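Local coordinates for protein cadherin-23 (Mus musculus, PDB 5UZ8) that probably forms part of the tip link of inner-ear hair cells, a calcium-dependent cadherin filament that carries force in hearing, at residues A[186-191]-A[204-209]; A[119-124]-A[134-139]; A[230-235]-A[283-288]. One frame throughout, in Å; residues are numbered along the deposited sequence. Where two conformers were deposited one is given.

Interactions 1 and 2 lie in the same cadherin domain, with centres about 10 Å apart. Interaction 3 is in the next domain, its centre over 60 Å from both. Interaction 1 pairs neighbouring strands within one sheet, so backbone hydrogen bonds dominate. One face of that pair is buried, the other meets solvent. Interaction 2 joins the two sheets of the sandwich; its Tyr121, Leu136 and Val138 side is buried between them. Its chemistry is mainly side-chain packing. The two share a sheet through neighbouring strands 121-126 and 204-214. Interaction 3 joins a strand end to a loop at its domain's end, mostly near the surface, with Val232 and Leu285 buried. One hydrogen bond and waters bridge it.

Interaction 1: residues A[186-191]-A[204-209]; sequences ILTALA and ENSVQV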
ATOM      1  N   ILE A 186       1.735  -2.611 -10.406  1.00 15.04           N
ATOM      2  CA  ILE A 186       1.325  -1.447  -9.633  1.00 16.01           C
ATOM      3  C   ILE A 186       0.037  -1.863  -8.913  1.00 16.68           C
ATOM      4  O   ILE A 186      -1.008  -1.929  -9.526  1.00 17.30           O
ATOM      5  CB  ILE A 186       1.112  -0.203 -10.535  1.00 17.20           C
ATOM      6  CG1 ILE A 186       2.361   0.026 -11.393  1.00 17.39           C
ATOM      7  CG2 ILE A 186       0.767   1.025  -9.678  1.00 17.55           C
ATOM      8  CD1 ILE A 186       2.282   1.248 -12.284  1.00 18.83           C
ATOM      9  N   LEU A 187       0.164  -2.166  -7.631  1.00 16.74           N
ATOM     10  CA  LEU A 187      -0.898  -2.740  -6.825  1.00 17.91           C
ATOM     11  C   LEU A 187      -1.507  -1.671  -5.919  1.00 17.83           C
ATOM     12  O   LEU A 187      -0.829  -0.749  -5.502  1.00 17.83           O
ATOM     13  CB  LEU A 187      -0.334  -3.825  -5.954  1.00 18.14           C
ATOM     14  CG  LEU A 187       0.413  -4.958  -6.647  1.00 19.57           C
ATOM     15  CD1 LEU A 187       0.858  -5.914  -5.545  1.00 20.45           C
ATOM     16  CD2 LEU A 187      -0.496  -5.571  -7.707  1.00 20.83           C
ATOM     17  N   THR A 188      -2.796  -1.798  -5.652  1.00 18.42           N
ATOM     18  CA  THR A 188      -3.472  -0.939  -4.685  1.00 18.41           C
ATOM     19  C   THR A 188      -3.602  -1.681  -3.362  1.00 17.60           C
ATOM     20  O   THR A 188      -4.254  -2.728  -3.309  1.00 18.14           O
ATOM     21  CB  THR A 188      -4.866  -0.556  -5.198  1.00 19.44           C
ATOM     22  OG1 THR A 188      -4.739   0.131  -6.458  1.00 20.08           O
ATOM     23  CG2 THR A 188      -5.562   0.337  -4.200  1.00 19.70           C
ATOM     24  N   ALA A 189      -3.006  -1.127  -2.310  1.00 16.45           N
ATOM     25  CA  ALA A 189      -3.168  -1.631  -0.949  1.00 15.77           C
ATOM     26  C   ALA A 189      -4.188  -0.749  -0.227  1.00 16.18           C
ATOM     27  O   ALA A 189      -4.155   0.483  -0.378  1.00 15.72           O
ATOM     28  CB  ALA A 189      -1.855  -1.622  -0.204  1.00 14.83           C
ATOM     29  N   LEU A 190      -5.080  -1.377   0.541  1.00 15.59           N
ATOM     30  CA  LEU A 190      -6.157  -0.671   1.239  1.00 15.97           C
ATOM     31  C   LEU A 190      -5.988  -0.868   2.744  1.00 14.98           C
ATOM     32  O   LEU A 190      -5.648  -1.972   3.162  1.00 13.59           O
ATOM     33  CB  LEU A 190      -7.475  -1.261   0.815  1.00 18.48           C
ATOM     34  CG  LEU A 190      -8.741  -0.516   1.159  1.00 21.02           C
ATOM     35  CD1 LEU A 190      -8.832   0.792   0.376  1.00 22.12           C
ATOM     36  CD2 LEU A 190      -9.920  -1.406   0.774  1.00 23.17           C
ATOM     37  N   ALA A 191      -6.202   0.196   3.517  1.00 13.79           N
ATOM     38  CA  ALA A 191      -6.267   0.116   4.976  1.00 13.55           C
ATOM     39  C   ALA A 191      -7.687   0.519   5.371  1.00 14.45           C
ATOM     40  O   ALA A 191      -8.148   1.593   4.966  1.00 14.85           O
ATOM     41  CB  ALA A 191      -5.259   1.054   5.599  1.00 12.97           C
ATOM     42  N   GLU A 204     -11.447   4.277   5.277  1.00 18.33           N
ATOM     43  CA  GLU A 204     -10.340   3.683   4.555  1.00 17.83           C
ATOM     44  C   GLU A 204      -9.487   4.714   3.834  1.00 17.39           C
ATOM     45  O   GLU A 204      -9.944   5.854   3.558  1.00 17.27           O
ATOM     46  CB  GLU A 204     -10.868   2.695   3.532  1.00 19.93           C
ATOM     47  CG  GLU A 204     -11.655   3.314   2.383  1.00 22.84           C
ATOM     48  CD  GLU A 204     -12.306   2.263   1.507  1.00 26.74           C
ATOM     49  OE1 GLU A 204     -12.148   2.331   0.279  1.00 27.96           O
ATOM     50  OE2 GLU A 204     -12.996   1.361   2.041  1.00 29.71           O
ATOM     51  N   ASN A 205      -8.341   4.236   3.384  1.00 15.82           N
ATOM     52  CA  ASN A 205      -7.529   4.926   2.404  1.00 15.95           C
ATOM     53  C   ASN A 205      -6.741   3.871   1.654  1.00 15.67           C
ATOM     54  O   ASN A 205      -6.494   2.753   2.173  1.00 14.26           O
ATOM     55  CB  ASN A 205      -6.546   5.903   3.061  1.00 15.82           C
ATOM     56  CG  ASN A 205      -7.093   7.319   3.180  1.00 16.93           C
ATOM     57  OD1 ASN A 205      -7.566   7.896   2.207  1.00 18.23           O
ATOM     58  ND2 ASN A 205      -7.019   7.893   4.378  1.00 16.65           N
ATOM     59  N   SER A 206      -6.338   4.224   0.452  1.00 16.11           N
ATOM     60  CA  SER A 206      -5.500   3.322  -0.346  1.00 15.87           C
ATOM     61  C   SER A 206      -4.169   3.957  -0.673  1.00 15.78           C
ATOM     62  O   SER A 206      -4.032   5.182  -0.678  1.00 16.20           O
ATOM     63  CB  SER A 206      -6.239   2.989  -1.626  1.00 17.04           C
ATOM     64  OG  SER A 206      -6.505   4.165  -2.365  1.00 18.69           O
ATOM     65  N   VAL A 207      -3.227   3.123  -1.079  1.00 14.90           N
ATOM     66  CA  VAL A 207      -1.936   3.562  -1.561  1.00 15.15           C
ATOM     67  C   VAL A 207      -1.467   2.647  -2.708  1.00 15.07           C
ATOM     68  O   VAL A 207      -1.912   1.479  -2.784  1.00 14.70           O
ATOM     69  CB  VAL A 207      -0.918   3.590  -0.418  1.00 15.00           C
ATOM     70  CG1 VAL A 207      -0.549   2.193   0.027  1.00 14.44           C
ATOM     71  CG2 VAL A 207       0.328   4.344  -0.794  1.00 15.92           C
ATOM     72  N   GLN A 208      -0.620   3.163  -3.614  1.00 15.50           N
ATOM     73  CA  GLN A 208      -0.076   2.344  -4.691  1.00 15.64           C
ATOM     74  C   GLN A 208       1.274   1.764  -4.287  1.00 15.03           C
ATOM     75  O   GLN A 208       2.104   2.442  -3.654  1.00 14.19           O
ATOM     76  CB  GLN A 208       0.041   3.095  -6.014  1.00 17.07           C
ATOM     77  CG  GLN A 208      -1.244   3.694  -6.524  1.00 19.23           C
ATOM     78  CD  GLN A 208      -2.275   2.654  -6.862  1.00 20.12           C
ATOM     79  OE1 GLN A 208      -3.292   2.476  -6.131  1.00 21.56           O
ATOM     80  NE2 GLN A 208      -2.030   1.941  -7.930  1.00 20.11           N
ATOM     81  N   VAL A 209       1.456   0.496  -4.634  1.00 14.54           N
ATOM     82  CA  VAL A 209       2.679  -0.268  -4.370  1.00 14.38           C
ATOM     83  C   VAL A 209       3.236  -0.800  -5.684  1.00 14.46           C
ATOM     84  O   VAL A 209       2.549  -1.576  -6.355  1.00 14.70           O
ATOM     85  CB  VAL A 209       2.392  -1.453  -3.441  1.00 13.98           C
ATOM     86  CG1 VAL A 209       3.703  -2.211  -3.147  1.00 13.99           C
ATOM     87  CG2 VAL A 209       1.735  -0.954  -2.159  1.00 14.03           C
TER
HETATM   88  O   HOH W   1      -3.234  -0.499  -8.840  1.00 21.34           O
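The side-chain amide of Gln208 meets Thr188 at its edge. Thr188 OG1 donates to Gln208 OE1 at 2.8 Å, in the carbonyl plane and on a lone pair. Beside the amide nitrogen, Ile186 CG2 lies 3.4 Å from Gln208 NE2. Over one face sits Leu187 O, 3.9 Å from Gln208 CD. The chain of Gln208 is bent at chi2 (-64°), which turns CD back toward 186-191. A water accepts from Gln208 NE2 and donates to Thr188 OG1 and Ile186 O. An alanine at Gln208 would probably leave the Thr188 hydroxyl without its acceptor and the water without its amide donor. Farther along the Thr188 side of the sheet, Leu190 CD1 lies 3.5 Å from Asn205 O and 3.7 Å from Glu204 OE1. Leu187, Ala189, Val207 and Val209 point to the other, buried face. There Ala189 CB touches Val207 CG1 at 4.0 Å and Val209 CG2 at 4.1 Å. Leu136 and Val138 of the opposite sheet pack on Val209. Asn205 ND2 hydrogen-bonds to Pro114 O. Six backbone hydrogen bonds join three pairs: Leu187 with Val209, Ala189 with Val207, and Ala191 with Asn205. This is an antiparallel beta hairpin, here in one sheet of a cadherin beta sandwich.

Interaction 2: residues A[119-124]-A[134-139]; sequences PSYQEA and VILRVT
Tyr121 and Val138 make a CH-pi contact. Val138 CG1 stands over the centre of one ring face, 3.8 Å from the Tyr121 centroid and 11° off the ring normal. The chi1 of Val138 (-56°) sets CG1 anti to the carbonyl carbon, and there it lies over the ring.

Apolar packing extends this contact along the strands. Leu136 CD1 lies 3.7 Å from Tyr121 CB and also nears the ring carbons CG and CD2. Glu123 joins in through its aliphatic part. Its CB meets Ile135 CG2 at 3.7 Å, and its CG meets Leu136 CB at the same distance. Val207 of the neighbouring strand packs on Tyr121.

Polar contacts are few. Thr139 N points almost straight at Tyr121 OH, with an N-H...O angle of 174°, but at 3.4 Å the bond is weak. The carboxylate of Glu123 reaches the other segment through water. One water donates to Glu123 OE2 at 3.0 Å and to Ile135 O at 3.2 Å. Arg137 turns away from 119-124 and forms a salt bridge with Asp170.

No backbone hydrogen bond joins the two segments. They run roughly antiparallel, their axes 7.4 Å apart at the closest. Strand 121-126 bonds instead to 204-214, and 134-141 bonds to 170-173. Ile135 and Leu136 both face Ile171, which makes a classic beta bulge in the second strand. Packing between an edge strand of one sheet and a strand of the other is how the two sheets of this cadherin beta sandwich meet here.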
ATOM      1  N   PRO A 119       3.526   8.135   0.825  1.00 22.02           N
ATOM      2  CA  PRO A 119       2.613   8.439  -0.289  1.00 22.09           C
ATOM      3  C   PRO A 119       2.550   7.310  -1.337  1.00 20.87           C
ATOM      4  O   PRO A 119       1.594   7.229  -2.092  1.00 21.05           O
ATOM      5  CB  PRO A 119       3.185   9.735  -0.868  1.00 24.70           C
ATOM      6  CG  PRO A 119       4.623   9.758  -0.469  1.00 25.14           C
ATOM      7  CD  PRO A 119       4.652   9.088   0.881  1.00 24.24           C
ATOM      8  N   SER A 120       3.578   6.469  -1.353  1.00 19.61           N
ATOM      9  CA  SER A 120       3.612   5.294  -2.197  0.50 18.86           C
ATOM     10  C   SER A 120       4.750   4.416  -1.730  1.00 18.23           C
ATOM     11  O   SER A 120       5.534   4.802  -0.846  1.00 19.20           O
ATOM     12  CB  SER A 120       3.707   5.634  -3.704  0.50 19.78           C
ATOM     13  OG  SER A 120       5.023   5.867  -4.167  0.50 19.97           O
ATOM     14  N   TYR A 121       4.748   3.177  -2.218  1.00 17.16           N
ATOM     15  CA  TYR A 121       5.765   2.179  -1.837  1.00 16.40           C
ATOM     16  C   TYR A 121       6.322   1.585  -3.082  1.00 16.62           C
ATOM     17  O   TYR A 121       5.613   1.496  -4.093  1.00 16.85           O
ATOM     18  CB  TYR A 121       5.163   1.096  -0.964  1.00 15.70           C
ATOM     19  CG  TYR A 121       4.692   1.597   0.400  1.00 15.52           C
ATOM     20  CD1 TYR A 121       3.410   2.101   0.561  1.00 15.56           C
ATOM     21  CD2 TYR A 121       5.529   1.542   1.525  1.00 15.86           C
ATOM     22  CE1 TYR A 121       2.957   2.541   1.804  1.00 15.77           C
ATOM     23  CE2 TYR A 121       5.089   1.973   2.789  1.00 15.86           C
ATOM     24  CZ  TYR A 121       3.808   2.468   2.912  1.00 15.79           C
ATOM     25  OH  TYR A 121       3.349   2.918   4.120  1.00 16.54           O
ATOM     26  N   GLN A 122       7.583   1.171  -3.041  1.00 16.52           N
ATOM     27  CA  GLN A 122       8.195   0.516  -4.195  1.00 16.73           C
ATOM     28  C   GLN A 122       9.348  -0.379  -3.765  1.00 16.75           C
ATOM     29  O   GLN A 122      10.130  -0.004  -2.872  1.00 15.92           O
ATOM     30  CB  GLN A 122       8.699   1.536  -5.216  1.00 18.05           C
ATOM     31  CG  GLN A 122       9.426   0.887  -6.407  1.00 18.64           C
ATOM     32  CD  GLN A 122       9.618   1.830  -7.585  1.00 20.30           C
ATOM     33  OE1 GLN A 122      10.402   1.546  -8.529  1.00 20.48           O
ATOM     34  NE2 GLN A 122       8.896   2.950  -7.557  1.00 21.22           N
ATOM     35  N   GLU A 123       9.415  -1.561  -4.370  1.00 16.41           N
ATOM     36  CA  GLU A 123      10.588  -2.425  -4.238  1.00 17.89           C
ATOM     37  C   GLU A 123      10.883  -3.091  -5.562  1.00 16.75           C
ATOM     38  O   GLU A 123       9.992  -3.217  -6.402  1.00 15.74           O
ATOM     39  CB  GLU A 123      10.384  -3.525  -3.208  1.00 19.14           C
ATOM     40  CG  GLU A 123      10.242  -3.088  -1.773  1.00 21.51           C
ATOM     41  CD  GLU A 123      11.469  -2.451  -1.163  1.00 24.45           C
ATOM     42  OE1 GLU A 123      12.610  -2.648  -1.673  1.00 26.13           O
ATOM     43  OE2 GLU A 123      11.238  -1.719  -0.145  1.00 26.49           O
ATOM     44  N   ALA A 124      12.122  -3.532  -5.716  1.00 16.51           N
ATOM     45  CA  ALA A 124      12.534  -4.314  -6.878  1.00 16.31           C
ATOM     46  C   ALA A 124      12.958  -5.669  -6.383  1.00 16.67           C
ATOM     47  O   ALA A 124      13.699  -5.766  -5.373  1.00 17.37           O
ATOM     48  CB  ALA A 124      13.693  -3.645  -7.597  1.00 17.10           C
ATOM     49  N   VAL A 134       8.629 -12.152   1.893  1.00 18.02           N
ATOM     50  CA  VAL A 134       8.061 -10.844   2.126  1.00 17.61           C
ATOM     51  C   VAL A 134       8.885  -9.825   1.356  1.00 17.68           C
ATOM     52  O   VAL A 134      10.118  -9.789   1.467  1.00 18.67           O
ATOM     53  CB  VAL A 134       8.087 -10.466   3.625  1.00 18.05           C
ATOM     54  CG1 VAL A 134       7.627  -9.029   3.822  1.00 17.12           C
ATOM     55  CG2 VAL A 134       7.206 -11.427   4.409  1.00 18.99           C
ATOM     56  N   ILE A 135       8.204  -8.989   0.613  1.00 17.15           N
ATOM     57  CA  ILE A 135       8.852  -7.982  -0.234  1.00 18.19           C
ATOM     58  C   ILE A 135       8.952  -6.629   0.464  1.00 18.19           C
ATOM     59  O   ILE A 135       9.990  -5.975   0.402  1.00 17.94           O
ATOM     60  CB  ILE A 135       8.111  -7.832  -1.551  1.00 18.00           C
ATOM     61  CG1 ILE A 135       8.267  -9.121  -2.350  1.00 18.88           C
ATOM     62  CG2 ILE A 135       8.692  -6.689  -2.364  1.00 18.55           C
ATOM     63  CD1 ILE A 135       7.397  -9.154  -3.568  1.00 19.25           C
ATOM     64  N   LEU A 136       7.851  -6.197   1.076  1.00 17.97           N
ATOM     65  CA  LEU A 136       7.834  -4.943   1.823  1.00 19.10           C
ATOM     66  C   LEU A 136       6.653  -4.955   2.788  1.00 18.60           C
ATOM     67  O   LEU A 136       5.772  -5.801   2.686  1.00 17.78           O
ATOM     68  CB  LEU A 136       7.673  -3.756   0.866  1.00 20.08           C
ATOM     69  CG  LEU A 136       6.236  -3.688   0.335  1.00 21.47           C
ATOM     70  CD1 LEU A 136       5.663  -2.296   0.368  1.00 22.82           C
ATOM     71  CD2 LEU A 136       6.117  -4.355  -1.008  1.00 23.22           C
ATOM     72  N   ARG A 137       6.668  -4.011   3.714  1.00 18.29           N
ATOM     73  CA  ARG A 137       5.580  -3.840   4.653  0.50 17.81           C
ATOM     74  C   ARG A 137       4.999  -2.436   4.468  1.00 17.67           C
ATOM     75  O   ARG A 137       5.734  -1.467   4.457  1.00 17.12           O
ATOM     76  CB  ARG A 137       6.122  -4.013   6.072  0.50 18.56           C
ATOM     77  CG  ARG A 137       5.076  -3.973   7.176  0.50 18.61           C
ATOM     78  CD  ARG A 137       5.723  -4.372   8.499  0.50 19.74           C
ATOM     79  NE  ARG A 137       5.585  -5.788   8.790  0.50 20.59           N
ATOM     80  CZ  ARG A 137       6.419  -6.508   9.538  0.50 22.25           C
ATOM     81  NH1 ARG A 137       6.161  -7.795   9.767  0.50 22.19           N
ATOM     82  NH2 ARG A 137       7.515  -5.955  10.056  0.50 23.83           N
ATOM     83  N   VAL A 138       3.687  -2.348   4.317  1.00 16.94           N
ATOM     84  CA  VAL A 138       2.976  -1.086   4.318  1.00 16.69           C
ATOM     85  C   VAL A 138       2.410  -0.857   5.715  1.00 16.39           C
ATOM     86  O   VAL A 138       2.020  -1.812   6.395  1.00 15.51           O
ATOM     87  CB  VAL A 138       1.882  -1.032   3.247  1.00 16.58           C
ATOM     88  CG1 VAL A 138       2.491  -1.309   1.877  1.00 17.27           C
ATOM     89  CG2 VAL A 138       0.710  -1.949   3.545  1.00 16.96           C
ATOM     90  N   THR A 139       2.377   0.410   6.140  1.00 16.44           N
ATOM     91  CA  THR A 139       1.828   0.748   7.442  1.00 15.76           C
ATOM     92  C   THR A 139       0.971   2.008   7.309  1.00 14.73           C
ATOM     93  O   THR A 139       1.417   3.027   6.735  1.00 14.75           O
ATOM     94  CB  THR A 139       2.957   1.012   8.467  1.00 17.51           C
ATOM     95  OG1 THR A 139       3.805  -0.146   8.604  1.00 18.48           O
ATOM     96  CG2 THR A 139       2.386   1.399   9.820  1.00 17.93           C
TER
HETATM   97  O   HOH W   2      11.180  -3.576   2.210  1.00 37.89           O

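Interaction 3: residues A[230-235]-A[283-288]; sequences TSVYEN and RPLQSY
Leu285 and Asn235 hold the close part of this contact. Asn235 N donates to Leu285 O at 2.9 Å, nearly straight at 164°. The same oxygen lies 3.3 Å from Glu234 CA in a CA-H...O contact. Deeper in, Leu285 CD1 meets Val232 CG1 at 4.1 Å, the two side chains crossing at about a right angle. Val313 and Val315 of strand 306-316 pack against Val232 and Leu285, respectively. This is an end of a cadherin beta sandwich, where strand 227-233 finishes beside a loop. By sequence pattern Glu234 matches Glu127 of the preceding domain, which binds calcium, and Ser287 probably occupies the place of Asp178. The outer side is looser and relies on water. Glu234 CG sits between the backbone N and the carbonyl carbon (chi1 59°), and the extended chain beyond carries the carboxylate to Ser287. Glu234 OE2 comes 3.6 Å from Ser287 CB. A water donates to Glu234 OE2 and accepts from Ser287 N at 2.9 Å. Glu234 OE1 is taken by Val318 N. A second water accepts from Leu285 N at 2.9 Å and lies 2.8 Å from Tyr233 O. Nearer solvent, Pro284 CB only brushes Asn235 CA at 4.1 Å.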
ATOM      1  N   THR A 230      20.910 -24.152 -47.513  1.00 28.66           N
ATOM      2  CA  THR A 230      21.211 -23.164 -48.536  1.00 29.55           C
ATOM      3  C   THR A 230      22.214 -23.722 -49.540  1.00 28.72           C
ATOM      4  O   THR A 230      22.744 -24.829 -49.358  1.00 26.85           O
ATOM      5  CB  THR A 230      21.762 -21.854 -47.916  1.00 29.58           C
ATOM      6  OG1 THR A 230      21.861 -20.859 -48.952  1.00 32.46           O
ATOM      7  CG2 THR A 230      23.121 -22.084 -47.295  1.00 28.25           C
ATOM      8  N   SER A 231      22.440 -22.957 -50.601  1.00 29.27           N
ATOM      9  CA  SER A 231      23.342 -23.372 -51.673  1.00 29.32           C
ATOM     10  C   SER A 231      24.299 -22.270 -51.969  1.00 28.03           C
ATOM     11  O   SER A 231      23.937 -21.092 -51.933  1.00 29.18           O
ATOM     12  CB  SER A 231      22.587 -23.687 -52.973  1.00 32.45           C
ATOM     13  OG  SER A 231      21.759 -24.817 -52.830  1.00 35.33           O
ATOM     14  N   VAL A 232      25.507 -22.657 -52.337  1.00 26.12           N
ATOM     15  CA  VAL A 232      26.533 -21.731 -52.752  1.00 25.19           C
ATOM     16  C   VAL A 232      27.015 -22.214 -54.121  1.00 24.91           C
ATOM     17  O   VAL A 232      27.232 -23.418 -54.311  1.00 23.74           O
ATOM     18  CB  VAL A 232      27.689 -21.754 -51.709  1.00 24.29           C
ATOM     19  CG1 VAL A 232      28.796 -20.803 -52.068  1.00 24.57           C
ATOM     20  CG2 VAL A 232      27.132 -21.396 -50.340  1.00 23.95           C
ATOM     21  N   TYR A 233      27.235 -21.294 -55.051  1.00 25.72           N
ATOM     22  CA  TYR A 233      27.871 -21.669 -56.326  1.00 26.73           C
ATOM     23  C   TYR A 233      29.309 -22.146 -56.112  1.00 25.14           C
ATOM     24  O   TYR A 233      30.008 -21.627 -55.258  1.00 24.96           O
ATOM     25  CB  TYR A 233      27.842 -20.524 -57.351  1.00 29.13           C
ATOM     26  CG  TYR A 233      26.468 -20.295 -57.925  1.00 31.87           C
ATOM     27  CD1 TYR A 233      25.920 -21.193 -58.849  1.00 33.32           C
ATOM     28  CD2 TYR A 233      25.696 -19.201 -57.527  1.00 33.67           C
ATOM     29  CE1 TYR A 233      24.631 -20.999 -59.353  1.00 36.14           C
ATOM     30  CE2 TYR A 233      24.421 -18.994 -58.047  1.00 35.92           C
ATOM     31  CZ  TYR A 233      23.898 -19.899 -58.943  1.00 37.20           C
ATOM     32  OH  TYR A 233      22.635 -19.685 -59.454  1.00 41.84           O
ATOM     33  N   GLU A 234      29.712 -23.170 -56.857  1.00 25.25           N
ATOM     34  CA  GLU A 234      31.114 -23.592 -56.942  1.00 24.99           C
ATOM     35  C   GLU A 234      32.001 -22.400 -57.334  1.00 25.30           C
ATOM     36  O   GLU A 234      31.531 -21.498 -58.031  1.00 25.11           O
ATOM     37  CB  GLU A 234      31.275 -24.715 -57.988  1.00 25.90           C
ATOM     38  CG  GLU A 234      30.839 -24.326 -59.403  1.00 27.37           C
ATOM     39  CD  GLU A 234      30.975 -25.445 -60.434  1.00 29.00           C
ATOM     40  OE1 GLU A 234      30.571 -25.210 -61.603  1.00 30.28           O
ATOM     41  OE2 GLU A 234      31.433 -26.565 -60.095  1.00 29.25           O
ATOM     42  N   ASN A 235      33.263 -22.407 -56.884  1.00 25.56           N
ATOM     43  CA  ASN A 235      34.314 -21.483 -57.364  1.00 27.23           C
ATOM     44  C   ASN A 235      34.049 -20.006 -57.125  1.00 28.77           C
ATOM     45  O   ASN A 235      34.564 -19.153 -57.881  1.00 30.54           O
ATOM     46  CB  ASN A 235      34.582 -21.675 -58.877  1.00 28.98           C
ATOM     47  CG  ASN A 235      35.030 -23.059 -59.214  1.00 29.28           C
ATOM     48  OD1 ASN A 235      35.856 -23.618 -58.520  1.00 31.34           O
ATOM     49  ND2 ASN A 235      34.515 -23.618 -60.304  1.00 30.52           N
ATOM     50  N   ARG A 283      36.757 -19.874 -48.431  1.00 21.16           N
ATOM     51  CA  ARG A 283      37.475 -20.332 -49.620  1.00 21.61           C
ATOM     52  C   ARG A 283      36.484 -20.686 -50.716  1.00 20.99           C
ATOM     53  O   ARG A 283      35.298 -20.909 -50.429  1.00 20.32           O
ATOM     54  CB  ARG A 283      38.307 -21.578 -49.281  1.00 21.77           C
ATOM     55  CG  ARG A 283      37.498 -22.787 -48.781  1.00 21.18           C
ATOM     56  CD  ARG A 283      38.432 -23.987 -48.639  1.00 22.16           C
ATOM     57  NE  ARG A 283      37.774 -25.153 -48.074  1.00 21.94           N
ATOM     58  CZ  ARG A 283      36.992 -25.997 -48.751  1.00 21.97           C
ATOM     59  NH1 ARG A 283      36.712 -25.809 -50.041  1.00 21.51           N
ATOM     60  NH2 ARG A 283      36.456 -27.036 -48.111  1.00 22.22           N
ATOM     61  N   PRO A 284      36.966 -20.808 -51.967  1.00 21.54           N
ATOM     62  CA  PRO A 284      36.109 -21.432 -52.977  1.00 20.82           C
ATOM     63  C   PRO A 284      35.733 -22.861 -52.606  1.00 20.01           C
ATOM     64  O   PRO A 284      36.521 -23.568 -51.961  1.00 19.64           O
ATOM     65  CB  PRO A 284      36.969 -21.430 -54.251  1.00 21.78           C
ATOM     66  CG  PRO A 284      38.342 -20.991 -53.827  1.00 22.93           C
ATOM     67  CD  PRO A 284      38.227 -20.288 -52.526  1.00 22.67           C
ATOM     68  N   LEU A 285      34.518 -23.260 -52.993  1.00 19.41           N
ATOM     69  CA  LEU A 285      34.056 -24.606 -52.780  1.00 19.23           C
ATOM     70  C   LEU A 285      33.950 -25.295 -54.124  1.00 19.64           C
ATOM     71  O   LEU A 285      33.644 -24.635 -55.141  1.00 20.19           O
ATOM     72  CB  LEU A 285      32.678 -24.584 -52.122  1.00 19.23           C
ATOM     73  CG  LEU A 285      32.535 -23.658 -50.893  1.00 19.24           C
ATOM     74  CD1 LEU A 285      31.105 -23.681 -50.371  1.00 19.18           C
ATOM     75  CD2 LEU A 285      33.500 -24.081 -49.820  1.00 19.63           C
ATOM     76  N   GLN A 286      34.204 -26.604 -54.124  1.00 19.50           N
ATOM     77  CA  GLN A 286      34.023 -27.425 -55.304  1.00 20.00           C
ATOM     78  C   GLN A 286      32.690 -28.187 -55.215  1.00 19.89           C
ATOM     79  O   GLN A 286      32.125 -28.396 -54.131  1.00 19.73           O
ATOM     80  CB  GLN A 286      35.211 -28.371 -55.503  1.00 20.63           C
ATOM     81  CG  GLN A 286      36.482 -27.621 -55.925  1.00 20.90           C
ATOM     82  CD  GLN A 286      37.636 -28.530 -56.309  1.00 21.62           C
ATOM     83  OE1 GLN A 286      37.483 -29.746 -56.441  1.00 21.38           O
ATOM     84  NE2 GLN A 286      38.807 -27.917 -56.554  1.00 22.48           N
ATOM     85  N   SER A 287      32.186 -28.583 -56.381  1.00 20.24           N
ATOM     86  CA  SER A 287      30.787 -28.994 -56.497  1.00 20.92           C
ATOM     87  C   SER A 287      30.431 -30.236 -55.707  1.00 21.59           C
ATOM     88  O   SER A 287      29.280 -30.447 -55.446  1.00 22.15           O
ATOM     89  CB  SER A 287      30.396 -29.243 -57.974  1.00 21.83           C
ATOM     90  OG  SER A 287      31.201 -30.256 -58.563  1.00 22.18           O
ATOM     91  N   TYR A 288      31.405 -31.104 -55.428  1.00 21.58           N
ATOM     92  CA  TYR A 288      31.169 -32.297 -54.629  1.00 22.67           C
ATOM     93  C   TYR A 288      30.924 -31.999 -53.133  1.00 21.99           C
ATOM     94  O   TYR A 288      30.453 -32.873 -52.406  1.00 22.35           O
ATOM     95  CB  TYR A 288      32.336 -33.297 -54.780  1.00 23.75           C
ATOM     96  CG  TYR A 288      33.571 -32.880 -54.009  1.00 23.63           C
ATOM     97  CD1 TYR A 288      34.480 -31.987 -54.556  1.00 23.17           C
ATOM     98  CD2 TYR A 288      33.812 -33.359 -52.704  1.00 24.40           C
ATOM     99  CE1 TYR A 288      35.620 -31.581 -53.855  1.00 23.20           C
ATOM    100  CE2 TYR A 288      34.930 -32.939 -51.991  1.00 24.46           C
ATOM    101  CZ  TYR A 288      35.826 -32.040 -52.579  1.00 24.07           C
ATOM    102  OH  TYR A 288      36.925 -31.570 -51.890  1.00 24.92           O
TER
HETATM  103  O   HOH W   3      32.450 -21.389 -53.851  1.00 23.46           O
HETATM  104  O   HOH W   4      33.506 -27.691 -58.831  1.00 23.23           O